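Local coordinates for DNA protection during starvation protein (Mycobacterium smegmatis, PDB 2YW6) that protects DNA from oxidative damage by oxidising ferrous iron with hydrogen peroxide and storing it as ferric mineral inside a hollow dodecamer, at the interface of chains A and B. Coordinates in Å, arbitrary orientation; residue numbers count along the deposited sequence, not the author numbering. Chains: chain A/B, DNA protection during starvation protein.

The interface of chains A and B. Residues chain A 73, 76-77; chain B 40, 99.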
ATOM      1  N   ALA A  73      14.479  30.761   0.310  1.00 28.99           N
ATOM      2  CA  ALA A  73      14.906  30.864  -1.079  1.00 29.27           C
ATOM      3  C   ALA A  73      13.791  31.504  -1.905  1.00 29.46           C
ATOM      4  O   ALA A  73      14.042  32.244  -2.867  1.00 32.04           O
ATOM      5  CB  ALA A  73      15.264  29.496  -1.631  1.00 26.41           C
ATOM      6  N   GLY A  76      13.887  35.103  -1.949  1.00 36.79           N
ATOM      7  CA  GLY A  76      15.072  35.646  -2.588  1.00 36.07           C
ATOM      8  C   GLY A  76      16.405  35.546  -1.865  1.00 38.28           C
ATOM      9  O   GLY A  76      17.414  36.057  -2.364  1.00 34.15           O
ATOM     10  N   LYS A  77      16.433  34.909  -0.697  1.00 40.14           N
ATOM     11  CA  LYS A  77      17.685  34.772   0.026  1.00 40.91           C
ATOM     12  C   LYS A  77      18.212  33.347   0.003  1.00 40.47           C
ATOM     13  O   LYS A  77      17.486  32.410  -0.323  1.00 38.24           O
ATOM     14  CB  LYS A  77      17.532  35.257   1.460  1.00 44.92           C
ATOM     15  CG  LYS A  77      17.559  36.760   1.569  1.00 55.54           C
ATOM     16  CD  LYS A  77      18.168  37.191   2.888  1.00 61.60           C
ATOM     17  CE  LYS A  77      18.352  38.700   2.945  1.00 63.26           C
ATOM     18  NZ  LYS A  77      19.071  39.133   4.174  1.00 62.02           N
TER
ATOM     19  N   TRP B  40      18.867  23.092  -1.145  1.00 32.44           N
ATOM     20  CA  TRP B  40      18.206  24.360  -1.002  1.00 32.37           C
ATOM     21  C   TRP B  40      18.773  25.474  -1.860  1.00 32.31           C
ATOM     22  O   TRP B  40      18.077  26.441  -2.145  1.00 32.94           O
ATOM     23  CB  TRP B  40      18.246  24.788   0.457  1.00 32.52           C
ATOM     24  CG  TRP B  40      17.591  23.821   1.379  1.00 34.10           C
ATOM     25  CD1 TRP B  40      16.522  23.008   1.099  1.00 34.14           C
ATOM     26  CD2 TRP B  40      17.895  23.616   2.764  1.00 34.57           C
ATOM     27  NE1 TRP B  40      16.141  22.322   2.228  1.00 33.10           N
ATOM     28  CE2 TRP B  40      16.961  22.678   3.262  1.00 34.51           C
ATOM     29  CE3 TRP B  40      18.857  24.153   3.633  1.00 33.39           C
ATOM     30  CZ2 TRP B  40      16.963  22.258   4.599  1.00 34.63           C
ATOM     31  CZ3 TRP B  40      18.856  23.743   4.957  1.00 34.54           C
ATOM     32  CH2 TRP B  40      17.913  22.802   5.429  1.00 36.39           C
ATOM     33  N   ARG B  99      23.798  30.189  -2.897  1.00 47.25           N
ATOM     34  CA  ARG B  99      22.961  30.049  -4.095  1.00 42.94           C
ATOM     35  C   ARG B  99      23.899  30.021  -5.296  1.00 41.75           C
ATOM     36  O   ARG B  99      24.622  30.986  -5.570  1.00 37.77           O
ATOM     37  CB  ARG B  99      21.956  31.202  -4.230  1.00 44.26           C
ATOM     38  CG  ARG B  99      21.095  31.097  -5.497  1.00 50.17           C
ATOM     39  CD  ARG B  99      19.951  32.108  -5.530  1.00 54.03           C
ATOM     40  NE  ARG B  99      18.892  31.787  -4.576  1.00 55.66           N
ATOM     41  CZ  ARG B  99      17.799  32.526  -4.388  1.00 56.42           C
ATOM     42  NH1 ARG B  99      17.614  33.636  -5.093  1.00 57.39           N
ATOM     43  NH2 ARG B  99      16.891  32.161  -3.490  1.00 53.25           N
TER
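B:Arg99 reaches across to A:Ala73 and caps the C-terminal end of helix 47-74 of its neighbour, within a two-fold symmetric interface between ferritin-like subunits of the Dps family; the protein is a homododecamer, and the contact recurs with the chains exchanged. The guanidinium nitrogen NH2 of B:Arg99 donates a hydrogen bond to the backbone O of A:Ala73, 2.9 Å away. It meets a lone pair in the carbonyl plane, while the oxygen sits 18° out of the guanidinium plane. The bond is bent, 133° at the hydrogen. The side chain of B:Arg99 leaves its loop with CG anti to the backbone N, runs extended through chi2 and then turns at chi3 (-72°), which brings the planar head to the helix end. There the group lies with an edge towards CA of A:Ala73, and the methyl CB of that residue is 3.6 Å from NH2. Two further carbonyls stand over one face of the guanidinium, in contrast to the nearly in-plane O of A:Ala73: O of A:Lys77 is 3.2 Å from NH2, and O of A:Gly76 is 3.7 Å from NH1. The helix dipole would probably favour a positive charge here. The same methyl of A:Ala73 also lies 4.2 Å from the backbone O of B:Trp40, roughly at right angles to the direction of NH2, near the end of helix 14-41; the indole itself is directed away from this methyl.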